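Local coordinates for protein methylenetetrahydrofolate--tRNA-(uracil-5-)-methyltransferase trmFO (PDB 3G5S) that probably catalyses the FAD- and folate-dependent methylation of uridine 54 at C5 in transfer RNAs, taking the carbon from methylenetetrahydrofolate, at residues R3-G8 and P26-E31; I128-T133 and G330-G335; A159-V164 and M271-G276; I301-V306 and Q391-N396. One frame throughout, in Å; residues are numbered along the deposited sequence.

Interaction 1 (R3-G8 and P26-E31). With FAD (flavin-adenine dinucleotide), chain B.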
# COMPACT_ATOMS: atom_id res chain seq x y z
N ARG A 3 -14.74 24.62 -8.01
CA ARG A 3 -14.52 23.19 -8.19
C ARG A 3 -13.42 22.71 -7.26
O ARG A 3 -12.46 23.45 -7.01
CB ARG A 3 -14.13 22.86 -9.63
CG ARG A 3 -15.15 23.27 -10.68
CD ARG A 3 -14.66 22.99 -12.09
NE ARG A 3 -15.64 23.41 -13.08
CZ ARG A 3 -16.67 22.69 -13.48
NH1 ARG A 3 -17.50 23.19 -14.38
NH2 ARG A 3 -16.89 21.47 -12.99
N VAL A 4 -13.56 21.48 -6.77
CA VAL A 4 -12.46 20.81 -6.11
C VAL A 4 -11.54 20.24 -7.18
O VAL A 4 -12.00 19.62 -8.14
CB VAL A 4 -12.97 19.67 -5.21
CG1 VAL A 4 -11.81 18.78 -4.76
CG2 VAL A 4 -13.69 20.26 -4.02
N ASN A 5 -10.24 20.49 -7.05
CA ASN A 5 -9.27 19.95 -7.97
C ASN A 5 -8.97 18.50 -7.64
O ASN A 5 -8.75 18.17 -6.48
CB ASN A 5 -7.97 20.74 -7.90
CG ASN A 5 -8.16 22.20 -8.22
OD1 ASN A 5 -8.65 22.54 -9.30
ND2 ASN A 5 -7.77 23.07 -7.29
N VAL A 6 -8.94 17.65 -8.67
CA VAL A 6 -8.43 16.30 -8.53
C VAL A 6 -7.34 16.15 -9.57
O VAL A 6 -7.59 16.29 -10.77
CB VAL A 6 -9.53 15.23 -8.70
CG1 VAL A 6 -8.91 13.82 -8.64
CG2 VAL A 6 -10.61 15.39 -7.63
N VAL A 7 -6.12 15.90 -9.11
CA VAL A 7 -4.98 15.85 -10.00
C VAL A 7 -4.59 14.40 -10.26
O VAL A 7 -4.08 13.71 -9.37
CB VAL A 7 -3.78 16.65 -9.44
CG1 VAL A 7 -2.64 16.65 -10.43
CG2 VAL A 7 -4.20 18.08 -9.08
N GLY A 8 -4.84 13.96 -11.48
CA GLY A 8 -4.59 12.59 -11.89
C GLY A 8 -5.90 11.82 -12.00
O GLY A 8 -6.65 11.76 -11.03
N PRO A 26 -18.75 20.10 -7.42
CA PRO A 26 -18.13 20.09 -8.75
C PRO A 26 -16.63 19.82 -8.69
O PRO A 26 -15.96 20.14 -7.70
CB PRO A 26 -18.39 21.51 -9.27
CG PRO A 26 -19.55 21.99 -8.48
CD PRO A 26 -19.37 21.40 -7.12
N VAL A 27 -16.12 19.25 -9.78
CA VAL A 27 -14.75 18.77 -9.84
C VAL A 27 -14.06 19.31 -11.07
O VAL A 27 -14.67 19.45 -12.14
CB VAL A 27 -14.72 17.22 -9.86
CG1 VAL A 27 -13.31 16.69 -10.10
CG2 VAL A 27 -15.30 16.65 -8.57
N ARG A 28 -12.79 19.64 -10.90
CA ARG A 28 -11.88 19.93 -11.99
C ARG A 28 -10.85 18.80 -11.97
O ARG A 28 -10.00 18.74 -11.08
CB ARG A 28 -11.20 21.28 -11.75
CG ARG A 28 -10.32 21.74 -12.89
CD ARG A 28 -9.74 23.13 -12.63
NE ARG A 28 -10.77 24.16 -12.53
CZ ARG A 28 -11.14 24.75 -11.40
NH1 ARG A 28 -10.59 24.42 -10.24
NH2 ARG A 28 -12.09 25.68 -11.42
N LEU A 29 -10.97 17.90 -12.94
CA LEU A 29 -10.15 16.70 -13.00
C LEU A 29 -9.05 16.90 -14.02
O LEU A 29 -9.33 17.05 -15.22
CB LEU A 29 -11.02 15.50 -13.38
CG LEU A 29 -10.33 14.15 -13.53
CD1 LEU A 29 -9.69 13.72 -12.22
CD2 LEU A 29 -11.33 13.11 -14.01
N PHE A 30 -7.81 16.93 -13.55
CA PHE A 30 -6.65 17.12 -14.41
C PHE A 30 -6.05 15.78 -14.80
O PHE A 30 -5.84 14.92 -13.94
CB PHE A 30 -5.56 17.93 -13.69
CG PHE A 30 -5.93 19.35 -13.38
CD1 PHE A 30 -6.57 19.67 -12.19
CD2 PHE A 30 -5.58 20.38 -14.24
CE1 PHE A 30 -6.89 20.98 -11.89
CE2 PHE A 30 -5.89 21.68 -13.94
CZ PHE A 30 -6.54 21.99 -12.77
N GLU A 31 -5.76 15.62 -16.08
CA GLU A 31 -5.08 14.43 -16.56
C GLU A 31 -4.17 14.81 -17.71
O GLU A 31 -4.62 15.40 -18.70
CB GLU A 31 -6.09 13.37 -17.00
CG GLU A 31 -5.45 12.13 -17.61
CD GLU A 31 -4.36 11.54 -16.73
OE1 GLU A 31 -3.20 11.47 -17.20
OE2 GLU A 31 -4.66 11.17 -15.57
PA FAD B . -2.38 5.90 -11.60
O1A FAD B . -1.04 5.71 -12.25
O2A FAD B . -3.45 4.90 -11.89
O5B FAD B . -2.97 7.35 -11.93
C5B FAD B . -2.17 8.51 -11.84
C4B FAD B . -2.62 9.45 -12.95
O4B FAD B . -2.00 10.71 -12.77
C3B FAD B . -2.20 8.95 -14.33
O3B FAD B . -3.30 8.91 -15.21
C2B FAD B . -1.14 9.95 -14.78
O2B FAD B . -1.10 10.17 -16.18
C1B FAD B . -1.56 11.20 -14.04
N9A FAD B . -0.53 12.21 -13.74
C8A FAD B . 0.70 12.00 -13.19
N7A FAD B . 1.29 13.20 -12.98
C5A FAD B . 0.42 14.17 -13.38
C6A FAD B . 0.48 15.55 -13.41
N6A FAD B . 1.46 16.24 -12.81
N1A FAD B . -0.60 16.25 -13.88
C2A FAD B . -1.72 15.60 -14.36
N3A FAD B . -1.79 14.22 -14.34
C4A FAD B . -0.73 13.55 -13.86
N1 FAD B . -1.23 -2.60 -9.10
C2 FAD B . -1.92 -3.78 -8.93
O2 FAD B . -2.79 -3.88 -8.07
N3 FAD B . -1.63 -4.86 -9.74
C4 FAD B . -0.67 -4.80 -10.74
O4 FAD B . -0.44 -5.78 -11.45
C4X FAD B . 0.02 -3.60 -10.90
N5 FAD B . 0.99 -3.48 -11.87
C5X FAD B . 1.66 -2.28 -12.02
C6 FAD B . 2.63 -2.16 -13.01
C7 FAD B . 3.32 -0.97 -13.18
C7M FAD B . 4.38 -0.85 -14.25
C8 FAD B . 3.03 0.11 -12.36
C8M FAD B . 3.77 1.41 -12.54
C9 FAD B . 2.05 0.00 -11.38
C9A FAD B . 1.36 -1.19 -11.20
N10 FAD B . 0.40 -1.31 -10.20
C10 FAD B . -0.27 -2.51 -10.08
C1' FAD B . 0.52 -0.46 -8.95
C2' FAD B . -0.69 0.45 -8.69
O2' FAD B . -1.74 -0.22 -8.01
C3' FAD B . -1.20 1.12 -9.97
O3' FAD B . -0.16 1.95 -10.43
C4' FAD B . -2.47 1.94 -9.75
O4' FAD B . -2.96 2.31 -11.02
C5' FAD B . -2.22 3.16 -8.87
O5' FAD B . -3.33 4.03 -8.93
P FAD B . -3.11 5.61 -8.82
O1P FAD B . -2.36 5.95 -7.56
O2P FAD B . -4.44 6.25 -9.02
O3P FAD B . -2.10 5.96 -10.02
O HOH W 1 -12.40 26.40 -8.38
O HOH W 2 -14.50 26.06 -13.06
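The Rossmann beta-alpha-beta unit that holds FAD brings strand 4-7 beside strand 27-30 in parallel, with helix 11-22 as the crossover between them. Backbone bonds alternate from Val4 N to Pro26 O through to Gly8 N to Phe30 O. Val4, Val6, Val27 and Leu29 fill one face. Beta-branched valines suit an extended strand, and Val4, Val6 and Val27 all touch Leu20 of helix 11-22, while Val6 CG1 meets Leu29 CD1 at 3.7 Å. The other face carries Asn5, Val7, Arg28 and Phe30. Asn5 and Arg28 run side by side, and OD1 of Asn5 takes a bond of 2.9 Å from Arg28 NH1, lying in the guanidinium plane; Asn5 ND2 turns to Thr129. At the N-terminal end of the pair Arg3 NH2 reaches Val27 O (3.1 Å) from above the carbonyl plane. The guanidinium planes of Arg3 and Arg28 stand 78° apart, and two waters link the residues, one of them accepting from Arg3 NE and Arg28 NH2. At the cofactor end Gly8 CA lies 3.3 Å from FAD O4B, where a CB would clash. Glu31 OE1 accepts from ribose O2B at 2.7 Å, and OE2 from O3B at the same distance. With amides of Ala9 and Arg33 also donating to it, this carboxylate is likely to stay ionised, a paired acceptor matched to the two ribose hydroxyls.

Interaction 2 (I128-T133 and G330-G335). With FAD (flavin-adenine dinucleotide), chain B.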
# COMPACT_ATOMS: atom_id res chain seq x y z
N ILE A 128 -9.23 23.65 -2.29
CA ILE A 128 -9.43 22.24 -1.95
C ILE A 128 -8.99 21.37 -3.13
O ILE A 128 -9.47 21.55 -4.25
CB ILE A 128 -10.88 21.97 -1.56
CG1 ILE A 128 -11.27 22.82 -0.34
CG2 ILE A 128 -11.08 20.50 -1.26
CD1 ILE A 128 -12.75 22.80 -0.02
N THR A 129 -8.09 20.43 -2.85
CA THR A 129 -7.39 19.70 -3.90
C THR A 129 -7.02 18.31 -3.43
O THR A 129 -6.49 18.14 -2.32
CB THR A 129 -6.08 20.46 -4.28
OG1 THR A 129 -6.41 21.71 -4.87
CG2 THR A 129 -5.24 19.67 -5.25
N VAL A 130 -7.27 17.31 -4.27
CA VAL A 130 -6.80 15.95 -4.06
C VAL A 130 -5.70 15.64 -5.07
O VAL A 130 -5.90 15.79 -6.28
CB VAL A 130 -7.95 14.93 -4.26
CG1 VAL A 130 -7.44 13.50 -4.07
CG2 VAL A 130 -9.10 15.22 -3.30
N LEU A 131 -4.54 15.21 -4.57
CA LEU A 131 -3.43 14.79 -5.42
C LEU A 131 -3.43 13.27 -5.55
O LEU A 131 -3.39 12.56 -4.56
CB LEU A 131 -2.10 15.25 -4.83
CG LEU A 131 -1.97 16.75 -4.60
CD1 LEU A 131 -0.63 17.05 -3.97
CD2 LEU A 131 -2.15 17.55 -5.89
N ALA A 132 -3.46 12.79 -6.79
CA ALA A 132 -3.62 11.36 -7.06
C ALA A 132 -2.83 10.97 -8.32
O ALA A 132 -3.35 10.36 -9.24
CB ALA A 132 -5.10 11.01 -7.22
N THR A 133 -1.55 11.32 -8.33
CA THR A 133 -0.75 11.26 -9.55
C THR A 133 0.04 9.97 -9.73
O THR A 133 0.68 9.79 -10.76
CB THR A 133 0.14 12.51 -9.65
OG1 THR A 133 0.74 12.77 -8.38
CG2 THR A 133 -0.70 13.71 -10.04
N GLY A 330 -7.06 21.16 3.58
CA GLY A 330 -7.78 21.08 2.32
C GLY A 330 -6.97 20.52 1.17
O GLY A 330 -7.43 20.55 0.03
N LEU A 331 -5.78 20.01 1.46
CA LEU A 331 -4.99 19.25 0.49
C LEU A 331 -4.99 17.80 0.94
O LEU A 331 -4.79 17.53 2.12
CB LEU A 331 -3.56 19.78 0.42
CG LEU A 331 -2.66 19.19 -0.67
CD1 LEU A 331 -3.16 19.55 -2.07
CD2 LEU A 331 -1.21 19.63 -0.49
N TYR A 332 -5.19 16.89 -0.01
CA TYR A 332 -5.29 15.45 0.28
C TYR A 332 -4.41 14.69 -0.69
O TYR A 332 -4.12 15.17 -1.79
CB TYR A 332 -6.74 14.95 0.13
CG TYR A 332 -7.72 15.78 0.91
CD1 TYR A 332 -8.18 16.98 0.40
CD2 TYR A 332 -8.15 15.40 2.18
CE1 TYR A 332 -9.01 17.79 1.11
CE2 TYR A 332 -9.01 16.21 2.91
CZ TYR A 332 -9.44 17.41 2.36
OH TYR A 332 -10.28 18.27 3.02
N ALA A 333 -3.99 13.49 -0.29
CA ALA A 333 -3.32 12.57 -1.20
C ALA A 333 -4.08 11.26 -1.25
O ALA A 333 -4.67 10.84 -0.25
CB ALA A 333 -1.88 12.32 -0.77
N ALA A 334 -4.06 10.61 -2.40
CA ALA A 334 -4.69 9.31 -2.55
C ALA A 334 -3.90 8.46 -3.53
O ALA A 334 -3.11 8.98 -4.33
CB ALA A 334 -6.13 9.46 -3.01
N GLY A 335 -4.12 7.15 -3.47
CA GLY A 335 -3.46 6.23 -4.36
C GLY A 335 -2.01 6.01 -3.97
O GLY A 335 -1.62 6.22 -2.82
PA FAD B . -2.38 5.90 -11.60
O1A FAD B . -1.04 5.71 -12.25
O2A FAD B . -3.45 4.90 -11.89
O5B FAD B . -2.97 7.35 -11.93
C5B FAD B . -2.17 8.51 -11.84
C4B FAD B . -2.62 9.45 -12.95
O4B FAD B . -2.00 10.71 -12.77
C3B FAD B . -2.20 8.95 -14.33
O3B FAD B . -3.30 8.91 -15.21
C2B FAD B . -1.14 9.95 -14.78
O2B FAD B . -1.10 10.17 -16.18
C1B FAD B . -1.56 11.20 -14.04
N9A FAD B . -0.53 12.21 -13.74
C8A FAD B . 0.70 12.00 -13.19
N7A FAD B . 1.29 13.20 -12.98
C5A FAD B . 0.42 14.17 -13.38
C6A FAD B . 0.48 15.55 -13.41
N6A FAD B . 1.46 16.24 -12.81
N1A FAD B . -0.60 16.25 -13.88
C2A FAD B . -1.72 15.60 -14.36
N3A FAD B . -1.79 14.22 -14.34
C4A FAD B . -0.73 13.55 -13.86
N1 FAD B . -1.23 -2.60 -9.10
C2 FAD B . -1.92 -3.78 -8.93
O2 FAD B . -2.79 -3.88 -8.07
N3 FAD B . -1.63 -4.86 -9.74
C4 FAD B . -0.67 -4.80 -10.74
O4 FAD B . -0.44 -5.78 -11.45
C4X FAD B . 0.02 -3.60 -10.90
N5 FAD B . 0.99 -3.48 -11.87
C5X FAD B . 1.66 -2.28 -12.02
C6 FAD B . 2.63 -2.16 -13.01
C7 FAD B . 3.32 -0.97 -13.18
C7M FAD B . 4.38 -0.85 -14.25
C8 FAD B . 3.03 0.11 -12.36
C8M FAD B . 3.77 1.41 -12.54
C9 FAD B . 2.05 0.00 -11.38
C9A FAD B . 1.36 -1.19 -11.20
N10 FAD B . 0.40 -1.31 -10.20
C10 FAD B . -0.27 -2.51 -10.08
C1' FAD B . 0.52 -0.46 -8.95
C2' FAD B . -0.69 0.45 -8.69
O2' FAD B . -1.74 -0.22 -8.01
C3' FAD B . -1.20 1.12 -9.97
O3' FAD B . -0.16 1.95 -10.43
C4' FAD B . -2.47 1.94 -9.75
O4' FAD B . -2.96 2.31 -11.02
C5' FAD B . -2.22 3.16 -8.87
O5' FAD B . -3.33 4.03 -8.93
P FAD B . -3.11 5.61 -8.82
O1P FAD B . -2.36 5.95 -7.56
O2P FAD B . -4.44 6.25 -9.02
O3P FAD B . -2.10 5.96 -10.02
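Leu131 N donates to Tyr332 O over 2.8 Å, the shortest of the four backbone bonds that hold strand 129-131 parallel to strand 331-333. Thr129 O, bonded to Tyr332 N at 2.9 Å, also lies at the edge of the tyrosine ring, 3.4 Å from CD1. CG of Tyr332 stands anti to its carbonyl carbon (chi1 -52°), and the ring runs alongside Ile128, whose CG2 approaches the rim at CE1, 4.2 Å away. The Val130 and Tyr332 side chains cross obliquely, CG2 of Val130 meeting CB and CD1 of the tyrosine. Beyond the segments, Asn356, Ala357 and Lys360 of helix 343-361 pack on the tyrosine. An alanine here would remove the ring and probably open a gap between Ile128, Val130 and that helix. On the opposite face Leu331 CD1 lies 3.8 Å from Thr129 CB and touches Leu131 CG; both leucines also pack on helix 139-149, apolar side chains suited to a buried face. Thr129 OG1 bonds Gly127 O, which satisfies the hydroxyl within a buried strand. Where the strands end, the chain meets FAD: Thr133 CG2 touches adenine C5A at 3.6 Å, and Gly335 CA lies 3.4 Å from phosphate oxygen O1P, leaving no room for a CB. Parallel strands whose C-terminal ends converge on a dinucleotide are the hallmark of the Rossmann fold, of which this pair forms one flank.

Interaction 3 (A159-V164 and M271-G276). With GSH (glutathione), chain C.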
# COMPACT_ATOMS: atom_id res chain seq x y z
N ALA A 159 11.60 -0.43 -2.53
CA ALA A 159 12.60 -1.27 -1.87
C ALA A 159 12.09 -1.82 -0.53
O ALA A 159 12.76 -1.71 0.49
CB ALA A 159 13.90 -0.51 -1.68
N ALA A 160 10.92 -2.41 -0.55
CA ALA A 160 10.30 -2.99 0.63
C ALA A 160 10.85 -4.37 0.93
O ALA A 160 11.10 -5.16 0.02
CB ALA A 160 8.81 -3.06 0.44
N SER A 161 11.03 -4.64 2.21
CA SER A 161 11.34 -5.99 2.65
C SER A 161 10.04 -6.68 3.09
O SER A 161 9.01 -6.03 3.29
CB SER A 161 12.35 -5.97 3.78
OG SER A 161 11.74 -5.44 4.94
N PRO A 162 10.08 -8.00 3.22
CA PRO A 162 8.87 -8.70 3.67
C PRO A 162 8.50 -8.35 5.11
O PRO A 162 9.37 -8.08 5.93
CB PRO A 162 9.28 -10.18 3.60
CG PRO A 162 10.49 -10.21 2.74
CD PRO A 162 11.19 -8.93 2.95
N ILE A 163 7.20 -8.39 5.38
CA ILE A 163 6.65 -8.14 6.71
C ILE A 163 5.88 -9.37 7.16
O ILE A 163 5.09 -9.92 6.39
CB ILE A 163 5.69 -6.93 6.69
CG1 ILE A 163 6.41 -5.70 6.15
CG2 ILE A 163 5.11 -6.68 8.07
CD1 ILE A 163 5.54 -4.46 6.10
N VAL A 164 6.13 -9.80 8.39
CA VAL A 164 5.46 -10.97 8.95
C VAL A 164 4.57 -10.57 10.11
O VAL A 164 4.75 -9.52 10.74
CB VAL A 164 6.46 -12.05 9.42
CG1 VAL A 164 7.35 -12.49 8.27
CG2 VAL A 164 7.31 -11.55 10.58
N MSE A 271 2.92 -6.19 13.05
CA MSE A 271 3.60 -6.27 11.75
C MSE A 271 5.07 -5.92 11.89
O MSE A 271 5.42 -4.80 12.27
CB MSE A 271 2.93 -5.31 10.76
CG MSE A 271 1.48 -5.66 10.53
SE MSE A 271 0.51 -4.30 9.56
CE MSE A 271 1.40 -4.50 7.91
N TRP A 272 5.94 -6.89 11.60
CA TRP A 272 7.38 -6.73 11.75
C TRP A 272 8.09 -7.02 10.44
O TRP A 272 7.87 -8.07 9.82
CB TRP A 272 7.90 -7.65 12.86
CG TRP A 272 7.46 -7.20 14.23
CD1 TRP A 272 6.18 -7.09 14.69
CD2 TRP A 272 8.31 -6.77 15.31
NE1 TRP A 272 6.17 -6.62 15.98
CE2 TRP A 272 7.47 -6.42 16.38
CE3 TRP A 272 9.69 -6.66 15.46
CZ2 TRP A 272 7.97 -5.96 17.60
CZ3 TRP A 272 10.19 -6.20 16.66
CH2 TRP A 272 9.33 -5.86 17.72
N SER A 273 8.93 -6.09 10.00
CA SER A 273 9.65 -6.27 8.74
C SER A 273 11.03 -6.86 8.97
O SER A 273 11.64 -6.67 10.02
CB SER A 273 9.78 -4.96 7.98
OG SER A 273 10.67 -4.08 8.63
N LEU A 274 11.53 -7.57 7.96
CA LEU A 274 12.90 -8.04 7.95
C LEU A 274 13.82 -6.90 7.53
O LEU A 274 13.74 -6.41 6.40
CB LEU A 274 13.08 -9.21 6.99
CG LEU A 274 12.63 -10.59 7.49
CD1 LEU A 274 11.13 -10.64 7.74
CD2 LEU A 274 13.04 -11.66 6.50
N VAL A 275 14.70 -6.48 8.43
CA VAL A 275 15.51 -5.29 8.21
C VAL A 275 16.58 -5.53 7.16
O VAL A 275 17.37 -6.46 7.27
CB VAL A 275 16.15 -4.82 9.54
CG1 VAL A 275 17.06 -3.62 9.29
CG2 VAL A 275 15.08 -4.49 10.56
N GLY A 276 16.60 -4.69 6.13
CA GLY A 276 17.62 -4.80 5.10
C GLY A 276 17.38 -5.91 4.10
O GLY A 276 18.30 -6.32 3.39
N1 GSH C . 11.98 3.80 -0.33
CA1 GSH C . 12.30 4.81 0.66
C1 GSH C . 13.39 5.77 0.19
O11 GSH C . 13.84 5.68 -1.13
O12 GSH C . 13.62 6.74 0.83
CB1 GSH C . 12.58 4.25 2.05
CG1 GSH C . 13.98 3.73 2.34
CD1 GSH C . 14.44 2.44 1.64
OE1 GSH C . 13.83 1.95 0.74
N2 GSH C . 15.63 1.82 2.14
CA2 GSH C . 16.07 0.57 1.63
C2 GSH C . 15.82 -0.58 2.61
O2 GSH C . 16.60 -0.80 3.47
CB2 GSH C . 17.54 0.72 1.27
SG2 GSH C . 18.30 -0.65 0.37
N3 GSH C . 14.91 -1.62 2.18
CA3 GSH C . 14.77 -2.82 2.98
C3 GSH C . 13.96 -2.62 4.26
O31 GSH C . 14.20 -3.22 5.26
O32 GSH C . 13.12 -1.53 4.27
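Ile163 and Ser273 sit across from each other as a non-hydrogen-bonded pair in an antiparallel sheet distinct from the parallel sheet that carries FAD. Both project from the same face, and their CA atoms come within 4.1 Å. Ile163 turns its two branches to different neighbours. CG1, anti to the carbonyl carbon (chi1 -57°), reaches Ser273 CB, while CG2 lies 3.7 Å from CB of Met271, a selenomethionine. A beta-branched residue suits this place because it can pack in both directions. Ser273 OG is engaged by Glu265. Val164 and Trp272, whose side chains lie on the reverse face, form the hydrogen-bonded pair, with Val164 N donating to Trp272 O at 2.8 Å and Trp272 N to Val164 O at 3.0 Å. The indole swings clear of Val164, its NE1 bonding Gly269 O and its ring meeting Tyr166. Leu274 CD1 approaches Val164 CG1 to 4.2 Å and also touches Pro162 O, the acceptor for Leu274 N. Past the strand pairing, Ser161 OG donates to Leu274 O in one of two conformers, a bond therefore less certain. The two segments part around glutathione, and Gly276, a residue type favoured by its positive phi, donates from N to the ligand's O31, 2.9 Å away.

Interaction 4 (I301-V306 and Q391-N396). With GSH (glutathione), chain C.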
# COMPACT_ATOMS: atom_id res chain seq x y z
N ILE A 301 3.51 -14.25 6.16
CA ILE A 301 3.95 -13.04 5.49
C ILE A 301 2.72 -12.26 5.07
O ILE A 301 1.91 -12.75 4.29
CB ILE A 301 4.81 -13.36 4.26
CG1 ILE A 301 6.10 -14.06 4.69
CG2 ILE A 301 5.12 -12.09 3.48
CD1 ILE A 301 6.54 -15.17 3.76
N VAL A 302 2.59 -11.04 5.59
CA VAL A 302 1.43 -10.21 5.28
C VAL A 302 1.71 -9.17 4.20
O VAL A 302 0.77 -8.66 3.60
CB VAL A 302 0.85 -9.54 6.55
CG1 VAL A 302 0.30 -10.59 7.50
CG2 VAL A 302 1.89 -8.67 7.23
N ARG A 303 2.98 -8.86 3.94
CA ARG A 303 3.32 -7.93 2.87
C ARG A 303 4.65 -8.39 2.29
O ARG A 303 5.64 -8.44 3.01
CB ARG A 303 3.41 -6.50 3.40
CG ARG A 303 3.54 -5.44 2.32
CD ARG A 303 5.00 -5.19 1.86
NE ARG A 303 5.05 -3.89 1.20
CZ ARG A 303 4.97 -3.68 -0.11
NH1 ARG A 303 4.94 -4.69 -0.97
NH2 ARG A 303 4.96 -2.43 -0.56
N TYR A 304 4.66 -8.76 1.02
CA TYR A 304 5.88 -9.26 0.39
C TYR A 304 6.80 -8.12 -0.05
O TYR A 304 6.36 -7.01 -0.34
CB TYR A 304 5.53 -10.15 -0.80
CG TYR A 304 5.08 -11.53 -0.37
CD1 TYR A 304 6.01 -12.53 -0.12
CD2 TYR A 304 3.73 -11.84 -0.20
CE1 TYR A 304 5.63 -13.78 0.28
CE2 TYR A 304 3.34 -13.10 0.20
CZ TYR A 304 4.29 -14.07 0.44
OH TYR A 304 3.93 -15.33 0.84
N GLY A 305 8.10 -8.40 -0.10
CA GLY A 305 9.06 -7.40 -0.54
C GLY A 305 8.96 -7.12 -2.02
O GLY A 305 8.60 -8.00 -2.81
N VAL A 306 9.28 -5.88 -2.40
CA VAL A 306 9.28 -5.47 -3.80
C VAL A 306 10.33 -4.40 -4.02
O VAL A 306 10.73 -3.71 -3.09
CB VAL A 306 7.92 -4.91 -4.25
CG1 VAL A 306 6.84 -5.97 -4.15
CG2 VAL A 306 7.56 -3.66 -3.45
N GLN A 391 7.69 2.56 3.76
CA GLN A 391 7.43 1.88 2.49
C GLN A 391 5.91 1.77 2.26
O GLN A 391 5.14 1.84 3.21
CB GLN A 391 8.02 0.46 2.49
CG GLN A 391 9.54 0.40 2.60
CD GLN A 391 10.23 1.02 1.40
OE1 GLN A 391 9.94 0.69 0.25
NE2 GLN A 391 11.15 1.92 1.67
N PRO A 392 5.48 1.58 1.00
CA PRO A 392 4.04 1.50 0.73
C PRO A 392 3.38 0.24 1.28
O PRO A 392 4.03 -0.77 1.53
CB PRO A 392 3.96 1.50 -0.79
CG PRO A 392 5.29 2.09 -1.26
CD PRO A 392 6.28 1.60 -0.24
N MSE A 393 2.06 0.32 1.44
CA MSE A 393 1.28 -0.75 2.04
C MSE A 393 0.11 -1.15 1.15
O MSE A 393 -0.57 -0.30 0.58
CB MSE A 393 0.78 -0.31 3.41
CG MSE A 393 0.01 -1.37 4.18
SE MSE A 393 1.00 -3.05 4.35
CE MSE A 393 2.66 -2.34 5.04
N TYR A 394 -0.12 -2.46 1.05
CA TYR A 394 -1.34 -2.99 0.44
C TYR A 394 -2.21 -3.68 1.47
O TYR A 394 -1.78 -3.91 2.61
CB TYR A 394 -1.03 -3.87 -0.77
CG TYR A 394 -0.21 -5.13 -0.55
CD1 TYR A 394 1.08 -5.23 -1.04
CD2 TYR A 394 -0.76 -6.25 0.07
CE1 TYR A 394 1.82 -6.39 -0.90
CE2 TYR A 394 -0.02 -7.42 0.22
CZ TYR A 394 1.27 -7.49 -0.27
OH TYR A 394 2.02 -8.64 -0.14
N ALA A 395 -3.45 -3.98 1.10
CA ALA A 395 -4.41 -4.57 2.04
C ALA A 395 -3.94 -5.95 2.50
O ALA A 395 -3.57 -6.79 1.69
CB ALA A 395 -5.76 -4.68 1.39
N ASN A 396 -4.00 -6.18 3.81
CA ASN A 396 -3.64 -7.46 4.39
C ASN A 396 -4.25 -7.56 5.78
O ASN A 396 -4.62 -6.54 6.38
CB ASN A 396 -2.11 -7.65 4.44
CG ASN A 396 -1.44 -6.68 5.38
OD1 ASN A 396 -1.03 -5.58 4.98
ND2 ASN A 396 -1.36 -7.05 6.65
N1 GSH C . 11.98 3.80 -0.33
CA1 GSH C . 12.30 4.81 0.66
C1 GSH C . 13.39 5.77 0.19
O11 GSH C . 13.84 5.68 -1.13
O12 GSH C . 13.62 6.74 0.83
CB1 GSH C . 12.58 4.25 2.05
CG1 GSH C . 13.98 3.73 2.34
CD1 GSH C . 14.44 2.44 1.64
OE1 GSH C . 13.83 1.95 0.74
N2 GSH C . 15.63 1.82 2.14
CA2 GSH C . 16.07 0.57 1.63
C2 GSH C . 15.82 -0.58 2.61
O2 GSH C . 16.60 -0.80 3.47
CB2 GSH C . 17.54 0.72 1.27
SG2 GSH C . 18.30 -0.65 0.37
N3 GSH C . 14.91 -1.62 2.18
CA3 GSH C . 14.77 -2.82 2.98
C3 GSH C . 13.96 -2.62 4.26
O31 GSH C . 14.20 -3.22 5.26
O32 GSH C . 13.12 -1.53 4.27
O HOH W 3 5.96 -2.08 3.31
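Arg303 sets its CG anti to the backbone N (chi1 -171°), and Tyr394 places its own CG between backbone N and carbonyl carbon (chi1 61°), torsions that set the arginine CG against the tyrosine ring. CG of Arg303 lies over the tyrosine face, 4.2 Å from the ring centroid, as a CH-pi contact. The guanidinium is turned 72° from the ring, with NH1 3.6 Å from Tyr394 CE1. Its other nitrogens turn to the loop: NH2 donates to Pro392 O at 2.8 Å from above the carbonyl plane, and NE adds a weak bond. A water accepts from NE and donates to the same oxygen. Arg303 belongs to the edge strand 301-303 of the antiparallel sheet, where Val302 and Arg303 both face Ile163 in a classic beta bulge. NH1 also bonds Tyr304 O at 2.8 Å, tying the guanidinium to its own chain. An alanine in place of Arg303 would strip Pro392 O and Tyr304 O of their guanidinium donors and would probably open a gap over the Tyr394 face. Tyrosine suits position 394 by combining that face with a hydroxyl: Tyr394 OH accepts from Tyr304 N at 2.9 Å and lies at the edge of the Tyr304 ring, 3.6 Å from CD2.

Overall arrangement
From the N terminus, interaction 1 closes first, a short loop holding helix 11-22, and pairs the central strand 4-7 of the parallel sheet with 27-30. Interaction 2 opens on strand 129-131, next to strand 4-7 in that sheet; the two contacts touch, and both reach FAD. Its loop, closed only at 330-335, encloses interaction 3, which pairs two strands of the antiparallel sheet, the centres of interactions 2 and 3 lying about 28 Å apart. Interaction 4 follows interaction 3 in series but crosses interaction 2: 301-306 lies inside the loop, 391-396 beyond it. It joins the edge strand beside 163-165 to the late loop, and interactions 3 and 4 both border glutathione.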